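Side-chain contacts in AFP (PDB 2YJK), which binds iron and probably takes it up and stores it in ferric form inside a shell of twelve subunits: residues V29-A34 with I116-V121; K40-N45 with Q106-A111; A125-L130 with T136-A141. All coordinates share one frame; numbering follows the deposited sequence.

Contact 1: residues V29-A34 with I116-V121; sequences VHKMQA and IDAALV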
loop_
_atom_site.group_PDB
_atom_site.type_symbol
_atom_site.label_atom_id
_atom_site.label_comp_id
_atom_site.label_asym_id
_atom_site.label_seq_id
_atom_site.Cartn_x
_atom_site.Cartn_y
_atom_site.Cartn_z
ATOM N N VAL C 29 -6.151 9.055 -31.784
ATOM C CA VAL C 29 -5.124 8.104 -31.458
ATOM C C VAL C 29 -3.770 8.635 -31.971
ATOM O O VAL C 29 -2.757 8.585 -31.224
ATOM C CB VAL C 29 -5.380 6.680 -32.071
ATOM C CG1 VAL C 29 -4.155 5.791 -31.849
ATOM C CG2 VAL C 29 -6.622 6.018 -31.411
ATOM N N HIS C 30 -3.737 9.116 -33.217
ATOM C CA HIS C 30 -2.439 9.528 -33.796
ATOM C C HIS C 30 -1.839 10.763 -33.097
ATOM O O HIS C 30 -0.630 10.813 -32.857
ATOM C CB HIS C 30 -2.530 9.850 -35.304
ATOM C CG HIS C 30 -2.726 8.662 -36.188
ATOM N ND1 HIS C 30 -3.460 8.732 -37.360
ATOM C CD2 HIS C 30 -2.295 7.383 -36.094
ATOM C CE1 HIS C 30 -3.436 7.551 -37.964
ATOM N NE2 HIS C 30 -2.759 6.711 -37.202
ATOM N N LYS C 31 -2.671 11.757 -32.799
ATOM C CA LYS C 31 -2.153 12.969 -32.134
ATOM C C LYS C 31 -1.781 12.733 -30.675
ATOM O O LYS C 31 -0.813 13.293 -30.186
ATOM C CB LYS C 31 -3.151 14.111 -32.257
ATOM C CG LYS C 31 -3.303 14.557 -33.755
ATOM C CD LYS C 31 -3.960 15.862 -33.840
ATOM C CE LYS C 31 -3.680 16.552 -35.258
ATOM N NZ LYS C 31 -4.241 15.710 -36.330
ATOM N N MET C 32 -2.547 11.907 -29.987
ATOM C CA MET C 32 -2.198 11.549 -28.618
ATOM C C MET C 32 -0.916 10.734 -28.528
ATOM O O MET C 32 -0.153 10.915 -27.621
ATOM C CB MET C 32 -3.318 10.790 -28.018
ATOM C CG MET C 32 -4.539 11.698 -27.609
ATOM S SD MET C 32 -4.098 13.166 -26.592
ATOM C CE MET C 32 -4.512 14.397 -27.743
ATOM N N GLN C 33 -0.690 9.819 -29.469
ATOM C CA GLN C 33 0.472 8.986 -29.451
ATOM C C GLN C 33 1.698 9.831 -29.877
ATOM O O GLN C 33 2.800 9.587 -29.335
ATOM C CB GLN C 33 0.261 7.761 -30.387
ATOM C CG GLN C 33 1.318 6.680 -30.321
ATOM C CD GLN C 33 1.479 6.100 -28.907
ATOM O OE1 GLN C 33 2.449 6.421 -28.209
ATOM N NE2 GLN C 33 0.537 5.269 -28.483
ATOM N N ALA C 34 1.528 10.754 -30.851
ATOM C CA ALA C 34 2.575 11.754 -31.212
ATOM C C ALA C 34 2.986 12.638 -29.994
ATOM O O ALA C 34 4.176 12.877 -29.777
ATOM C CB ALA C 34 2.112 12.668 -32.370
ATOM N N ILE C 116 -1.144 20.340 -28.406
ATOM C CA ILE C 116 -2.466 20.134 -27.765
ATOM C C ILE C 116 -3.680 20.820 -28.510
ATOM O O ILE C 116 -4.772 20.259 -28.625
ATOM C CB ILE C 116 -2.395 20.530 -26.311
ATOM C CG1 ILE C 116 -1.629 19.460 -25.535
ATOM C CG2 ILE C 116 -3.769 20.719 -25.735
ATOM C CD1 ILE C 116 -1.205 19.912 -24.119
ATOM N N ASP C 117 -3.467 22.015 -29.040
ATOM C CA ASP C 117 -4.513 22.772 -29.693
ATOM C C ASP C 117 -4.951 22.016 -30.931
ATOM O O ASP C 117 -6.131 21.998 -31.222
ATOM C CB ASP C 117 -4.059 24.197 -30.103
ATOM C CG ASP C 117 -4.061 25.217 -28.923
ATOM O OD1 ASP C 117 -4.576 24.945 -27.797
ATOM O OD2 ASP C 117 -3.516 26.338 -29.149
ATOM N N ALA C 118 -4.004 21.403 -31.645
ATOM C CA ALA C 118 -4.315 20.552 -32.838
ATOM C C ALA C 118 -5.167 19.311 -32.419
ATOM O O ALA C 118 -6.131 18.962 -33.121
ATOM C CB ALA C 118 -3.016 20.072 -33.557
ATOM N N ALA C 119 -4.825 18.681 -31.279
ATOM C CA ALA C 119 -5.613 17.541 -30.786
ATOM C C ALA C 119 -7.027 17.982 -30.407
ATOM O O ALA C 119 -8.012 17.277 -30.744
ATOM C CB ALA C 119 -4.937 16.858 -29.630
ATOM N N LEU C 120 -7.134 19.150 -29.771
ATOM C CA LEU C 120 -8.450 19.705 -29.375
ATOM C C LEU C 120 -9.411 19.909 -30.534
ATOM O O LEU C 120 -10.610 19.610 -30.413
ATOM C CB LEU C 120 -8.337 21.012 -28.556
ATOM C CG LEU C 120 -7.817 20.779 -27.145
ATOM C CD1 LEU C 120 -7.521 22.106 -26.454
ATOM C CD2 LEU C 120 -8.819 19.934 -26.305
ATOM N N VAL C 121 -8.908 20.427 -31.650
ATOM C CA VAL C 121 -9.702 20.557 -32.860
ATOM C C VAL C 121 -10.226 19.180 -33.259
ATOM O O VAL C 121 -11.383 19.048 -33.577
ATOM C CB VAL C 121 -8.868 21.222 -34.045
ATOM C CG1 VAL C 121 -9.517 20.968 -35.508
ATOM C CG2 VAL C 121 -8.671 22.725 -33.777
#
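The side chain of Lys-31 lies along the alanine face of 116-121, and its aliphatic carbons make most of the contact. The buried side is at Ala-119. Lys-31 CD sits 3.9 Å from Ala-119 CA, and Lys-31 CB is 4.2 Å from Ala-119 CB. With so small a residue opposite, the lysine chain can run close to the backbone of the other helix. Met-32 also bends its CE toward Ala-119 CB, but the modelled gap is too short to be trusted. The solvent side is at Ala-118, which is partly exposed. There Lys-31 CE meets Ala-118 CB at 4.0 Å. The chain stays extended through CD and turns only at its last torsion (chi4 62°), and this turn directs NZ to its salt bridge with Asp-122. Replacing Lys-31 by an alanine would probably leave Asp-122 without this charged mate and uncover Ala-118 and Ala-119. The helix segments are nearly antiparallel, at 162°, with axes 9.7 Å apart. Helix 51-78 packs on Val-29, Met-32 and Gln-33, helix 87-92 on His-30 and Gln-33, and helix 135-156 on Ile-116 and Leu-120.

Contact 2: residues K40-N45 with Q106-A111; sequences KQAHWN and QDEIKA. With OFE (Iron(II) oxide), chain B.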
loop_
_atom_site.group_PDB
_atom_site.type_symbol
_atom_site.label_atom_id
_atom_site.label_comp_id
_atom_site.label_asym_id
_atom_site.label_seq_id
_atom_site.Cartn_x
_atom_site.Cartn_y
_atom_site.Cartn_z
ATOM N N LYS C 40 7.939 13.604 -24.623
ATOM C CA LYS C 40 9.174 13.106 -24.011
ATOM C C LYS C 40 10.358 13.889 -24.501
ATOM O O LYS C 40 11.211 14.253 -23.709
ATOM C CB LYS C 40 9.403 11.615 -24.260
ATOM C CG LYS C 40 8.634 10.740 -23.284
ATOM C CD LYS C 40 9.304 10.766 -21.843
ATOM C CE LYS C 40 8.871 9.561 -21.060
ATOM N NZ LYS C 40 9.310 9.639 -19.620
ATOM N N GLN C 41 10.376 14.170 -25.801
ATOM C CA GLN C 41 11.342 15.064 -26.364
ATOM C C GLN C 41 11.424 16.366 -25.576
ATOM O O GLN C 41 12.515 16.748 -25.247
ATOM C CB GLN C 41 11.031 15.343 -27.861
ATOM C CG GLN C 41 11.845 16.483 -28.485
ATOM C CD GLN C 41 13.333 16.115 -28.752
ATOM O OE1 GLN C 41 13.786 14.993 -28.481
ATOM N NE2 GLN C 41 14.098 17.080 -29.237
ATOM N N ALA C 42 10.287 17.049 -25.321
ATOM C CA ALA C 42 10.234 18.341 -24.549
ATOM C C ALA C 42 10.732 18.087 -23.105
ATOM O O ALA C 42 11.535 18.837 -22.532
ATOM C CB ALA C 42 8.761 18.926 -24.538
ATOM N N HIS C 43 10.326 16.946 -22.560
ATOM C CA HIS C 43 10.694 16.541 -21.205
ATOM C C HIS C 43 12.233 16.395 -21.075
ATOM O O HIS C 43 12.813 16.904 -20.102
ATOM C CB HIS C 43 9.968 15.231 -20.965
ATOM C CG HIS C 43 10.374 14.514 -19.726
ATOM N ND1 HIS C 43 9.953 14.908 -18.464
ATOM C CD2 HIS C 43 11.152 13.424 -19.552
ATOM C CE1 HIS C 43 10.451 14.074 -17.571
ATOM N NE2 HIS C 43 11.160 13.156 -18.209
ATOM N N TRP C 44 12.894 15.750 -22.063
ATOM C CA TRP C 44 14.379 15.546 -22.016
ATOM C C TRP C 44 15.190 16.872 -22.185
ATOM O O TRP C 44 16.214 17.081 -21.519
ATOM C CB TRP C 44 14.844 14.491 -23.062
ATOM C CG TRP C 44 14.202 13.125 -22.750
ATOM C CD1 TRP C 44 13.918 12.591 -21.465
ATOM C CD2 TRP C 44 13.805 12.116 -23.698
ATOM N NE1 TRP C 44 13.358 11.336 -21.612
ATOM C CE2 TRP C 44 13.254 11.032 -22.954
ATOM C CE3 TRP C 44 13.862 12.026 -25.101
ATOM C CZ2 TRP C 44 12.764 9.834 -23.588
ATOM C CZ3 TRP C 44 13.376 10.835 -25.747
ATOM C CH2 TRP C 44 12.809 9.775 -24.991
ATOM N N ASN C 45 14.680 17.748 -23.061
ATOM C CA ASN C 45 15.442 18.895 -23.618
ATOM C C ASN C 45 15.174 20.237 -22.944
ATOM O O ASN C 45 15.875 21.258 -23.207
ATOM C CB ASN C 45 15.225 18.927 -25.132
ATOM C CG ASN C 45 15.999 17.800 -25.828
ATOM O OD1 ASN C 45 17.217 17.798 -25.829
ATOM N ND2 ASN C 45 15.296 16.780 -26.281
ATOM N N GLN C 106 9.756 28.115 -21.396
ATOM C CA GLN C 106 8.663 28.859 -22.046
ATOM C C GLN C 106 8.402 28.362 -23.427
ATOM O O GLN C 106 7.241 28.321 -23.846
ATOM C CB GLN C 106 8.901 30.376 -22.163
ATOM C CG GLN C 106 9.057 31.080 -20.832
ATOM C CD GLN C 106 10.541 31.103 -20.339
ATOM O OE1 GLN C 106 11.415 30.327 -20.805
ATOM N NE2 GLN C 106 10.822 32.010 -19.391
ATOM N N ASP C 107 9.470 28.049 -24.162
ATOM C CA ASP C 107 9.335 27.677 -25.562
ATOM C C ASP C 107 8.782 26.268 -25.691
ATOM O O ASP C 107 7.947 25.992 -26.573
ATOM C CB ASP C 107 10.668 27.790 -26.268
ATOM C CG ASP C 107 11.151 29.267 -26.375
ATOM O OD1 ASP C 107 10.339 30.171 -26.760
ATOM O OD2 ASP C 107 12.356 29.493 -26.078
ATOM N N GLU C 108 9.250 25.387 -24.802
ATOM C CA GLU C 108 8.710 24.040 -24.734
ATOM C C GLU C 108 7.175 24.122 -24.438
ATOM O O GLU C 108 6.410 23.427 -25.017
ATOM C CB GLU C 108 9.414 23.195 -23.640
ATOM C CG GLU C 108 10.875 22.849 -23.861
ATOM C CD GLU C 108 11.165 21.969 -25.088
ATOM O OE1 GLU C 108 10.228 21.597 -25.846
ATOM O OE2 GLU C 108 12.364 21.638 -25.306
ATOM N N ILE C 109 6.748 24.974 -23.523
ATOM C CA ILE C 109 5.333 24.973 -23.148
ATOM C C ILE C 109 4.575 25.457 -24.388
ATOM O O ILE C 109 3.564 24.852 -24.746
ATOM C CB ILE C 109 5.050 25.928 -22.014
ATOM C CG1 ILE C 109 5.594 25.365 -20.715
ATOM C CG2 ILE C 109 3.562 26.273 -21.944
ATOM C CD1 ILE C 109 5.270 26.270 -19.574
ATOM N N LYS C 110 5.037 26.524 -25.035
ATOM C CA LYS C 110 4.371 26.968 -26.286
ATOM C C LYS C 110 4.286 25.888 -27.332
ATOM O O LYS C 110 3.235 25.725 -27.966
ATOM C CB LYS C 110 5.017 28.229 -26.937
ATOM C CG LYS C 110 4.958 29.473 -26.074
ATOM C CD LYS C 110 5.818 30.600 -26.686
ATOM C CE LYS C 110 5.488 31.949 -26.016
ATOM N NZ LYS C 110 6.671 32.914 -25.999
ATOM N N ALA C 111 5.390 25.172 -27.558
ATOM C CA ALA C 111 5.382 24.107 -28.596
ATOM C C ALA C 111 4.311 23.049 -28.247
ATOM O O ALA C 111 3.600 22.568 -29.134
ATOM C CB ALA C 111 6.756 23.446 -28.712
HETATM FE FE OFE B . 12.415 11.102 -17.497
HETATM O O OFE B . 10.375 9.713 -17.197
HETATM O O HOH W 1 12.808 12.011 -15.350
#
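The carboxylate oxygens of Glu-108, a buried acid, rest against carbon atoms of Ala-42 and Asn-45, and no hydrogen bond joins the two segments. OE1 of Glu-108 lies 3.3 Å from Ala-42 CB. The other oxygen, Glu-108 OE2, is 3.9 Å from Asn-45 CB. The acid chain bends at chi2 (-63°), which folds its end over Ala-42. Asn-45 ND2 also bonds within its own helix, to Gln-41 O at 3.0 Å. The backbone N of Asn-45 reaches that oxygen from the opposite face of the carbonyl plane, so two donors grip it. His-43 points away from 106-111. Its CG is anti to the backbone N (chi1 170°), and NE2 binds iron in the ring plane at 2.5 Å. With NE2 on the iron and ND1 bonded to His-55 O, the ring is held from both nitrogens. A water binds the same iron at 2.4 Å. Lys-40 NZ lies 2.6 Å from the oxide O and pairs with Asp-59, and with Asp-70 of a neighbouring subunit. Asp-70 and Glu-74 of that neighbouring subunit supply the remaining protein ligands of the iron. A metal site shared between two subunits in this way is characteristic of the ferroxidase centre of Dps proteins.

Contact 3: residues A125-L130 with T136-A141; sequences AAIDGL and TSQDVA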
loop_
_atom_site.group_PDB
_atom_site.type_symbol
_atom_site.label_atom_id
_atom_site.label_comp_id
_atom_site.label_asym_id
_atom_site.label_seq_id
_atom_site.Cartn_x
_atom_site.Cartn_y
_atom_site.Cartn_z
ATOM N N ALA C 125 -14.190 18.002 -33.257
ATOM C CA ALA C 125 -14.796 17.285 -34.387
ATOM C C ALA C 125 -15.373 15.876 -34.020
ATOM O O ALA C 125 -16.443 15.499 -34.489
ATOM C CB ALA C 125 -13.814 17.196 -35.575
ATOM N N ALA C 126 -14.676 15.107 -33.182
ATOM C CA ALA C 126 -15.233 13.782 -32.818
ATOM C C ALA C 126 -16.500 13.935 -32.001
ATOM O O ALA C 126 -17.446 13.255 -32.256
ATOM C CB ALA C 126 -14.230 12.900 -32.115
ATOM N N ILE C 127 -16.520 14.879 -31.072
ATOM C CA ILE C 127 -17.684 15.099 -30.209
ATOM C C ILE C 127 -18.888 15.525 -31.035
ATOM O O ILE C 127 -19.980 14.994 -30.836
ATOM C CB ILE C 127 -17.384 16.129 -29.079
ATOM C CG1 ILE C 127 -16.340 15.529 -28.137
ATOM C CG2 ILE C 127 -18.659 16.511 -28.286
ATOM C CD1 ILE C 127 -15.580 16.561 -27.384
ATOM N N ASP C 128 -18.689 16.465 -31.957
ATOM C CA ASP C 128 -19.764 16.881 -32.877
ATOM C C ASP C 128 -20.163 15.715 -33.780
ATOM O O ASP C 128 -21.342 15.408 -33.920
ATOM C CB ASP C 128 -19.350 18.108 -33.744
ATOM C CG ASP C 128 -19.102 19.406 -32.906
ATOM O OD1 ASP C 128 -19.616 19.505 -31.761
ATOM O OD2 ASP C 128 -18.352 20.310 -33.375
ATOM N N GLY C 129 -19.169 15.049 -34.378
ATOM C CA GLY C 129 -19.425 14.025 -35.410
ATOM C C GLY C 129 -20.027 12.727 -34.865
ATOM O O GLY C 129 -20.711 12.024 -35.592
ATOM N N LEU C 130 -19.795 12.434 -33.585
ATOM C CA LEU C 130 -20.348 11.228 -32.952
ATOM C C LEU C 130 -21.740 11.455 -32.311
ATOM O O LEU C 130 -22.441 10.493 -31.940
ATOM C CB LEU C 130 -19.336 10.623 -31.937
ATOM C CG LEU C 130 -18.043 10.124 -32.578
ATOM C CD1 LEU C 130 -16.885 9.883 -31.606
ATOM C CD2 LEU C 130 -18.297 8.856 -33.505
ATOM N N THR C 136 -21.720 6.251 -27.011
ATOM C CA THR C 136 -20.682 5.595 -26.236
ATOM C C THR C 136 -19.290 6.037 -26.711
ATOM O O THR C 136 -18.438 6.344 -25.881
ATOM C CB THR C 136 -20.879 4.062 -26.228
ATOM O OG1 THR C 136 -22.190 3.794 -25.749
ATOM C CG2 THR C 136 -19.882 3.333 -25.283
ATOM N N SER C 137 -19.072 6.127 -28.015
ATOM C CA SER C 137 -17.763 6.603 -28.495
ATOM C C SER C 137 -17.603 8.083 -28.226
ATOM O O SER C 137 -16.460 8.577 -28.068
ATOM C CB SER C 137 -17.525 6.326 -30.009
ATOM O OG SER C 137 -17.584 4.926 -30.308
ATOM N N GLN C 138 -18.733 8.809 -28.273
ATOM C CA GLN C 138 -18.714 10.260 -28.063
ATOM C C GLN C 138 -18.188 10.514 -26.655
ATOM O O GLN C 138 -17.364 11.403 -26.429
ATOM C CB GLN C 138 -20.089 10.899 -28.277
ATOM C CG GLN C 138 -20.078 12.390 -27.997
ATOM C CD GLN C 138 -21.468 12.997 -27.901
ATOM O OE1 GLN C 138 -22.255 12.573 -27.099
ATOM N NE2 GLN C 138 -21.761 13.994 -28.717
ATOM N N ASP C 139 -18.651 9.697 -25.709
ATOM C CA ASP C 139 -18.217 9.784 -24.323
ATOM C C ASP C 139 -16.701 9.590 -24.161
ATOM O O ASP C 139 -16.056 10.235 -23.303
ATOM C CB ASP C 139 -19.008 8.764 -23.492
ATOM C CG ASP C 139 -18.716 8.866 -21.988
ATOM O OD1 ASP C 139 -19.212 9.846 -21.347
ATOM O OD2 ASP C 139 -18.026 7.963 -21.430
ATOM N N VAL C 140 -16.113 8.729 -24.979
ATOM C CA VAL C 140 -14.673 8.551 -24.936
ATOM C C VAL C 140 -14.035 9.886 -25.321
ATOM O O VAL C 140 -13.041 10.315 -24.678
ATOM C CB VAL C 140 -14.151 7.388 -25.890
ATOM C CG1 VAL C 140 -12.659 7.411 -25.945
ATOM C CG2 VAL C 140 -14.557 6.020 -25.313
ATOM N N ALA C 141 -14.577 10.523 -26.369
ATOM C CA ALA C 141 -13.993 11.794 -26.878
ATOM C C ALA C 141 -14.171 12.866 -25.844
ATOM O O ALA C 141 -13.251 13.628 -25.556
ATOM C CB ALA C 141 -14.649 12.229 -28.191
#
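Gln-138 reaches across to the backbone of Ile-127. Its NE2 donates to Ile-127 O at 2.9 Å, and the bond is nearly straight, with an N-H...O angle of 171°. The oxygen lies in the plane of the Gln-138 amide, while the donor is tilted from the carbonyl plane of Ile-127. The glutamine reaches this far because CG is anti to its backbone N (chi1 177°) and the chain stays extended beyond it. The two side chains, Ile-127 and Gln-138, cross at about a right angle. Next to this bond the contact is mostly carbon on carbon. Ile-127 CG1 rests on Ala-141 CB at 3.7 Å, and Ala-126 CB meets the same methyl, Ala-141 CB, at 4.0 Å. Leu-130 CB lies against Gln-138 CB at 3.7 Å. The CD1 branch of Leu-130 touches Ser-137 O at 3.8 Å and Ser-137 CB at 4.0 Å. The segments belong to the antiparallel hairpin of helices 105-130 and 135-156, the last two of the ferritin four-helix bundle. The segment axes are 8.6 Å apart and run at 163°. In the next shell, Gln-138 NE2 also bonds to Asp-131 OD1, so two acceptors hold the amide in place. Ser-137 OG bonds to Asp-134 and Arg-75. Phe-24 of helix 15-45 covers Ala-126 and Leu-130. Further out lie other subunits: Asp-139 makes a salt bridge with Arg-146 of one neighbouring subunit, and Ile-127 packs on Thr-136 of another.

In the fold
All three contacts use helix 105-130. Contacts 1 and 2 join it to helix 15-45, and contact 3 joins it to helix 135-156. Contact 2 is nested inside the loop that contact 1 closes, and their centres are 16 Å apart. Contact 3 follows in series, with its centre 14 Å from that of contact 1. Contacts 2 and 3 lie on opposite sides of the chain's centre, 29 Å apart between centres. Contact 2 holds the iron ligand His-43. In contact 1 the Met-32 side chain is about 13 Å from a bound iron oxide. Contact 3 is near a different metal: the Gln-138 side chain is about 7 Å from a ferric ion.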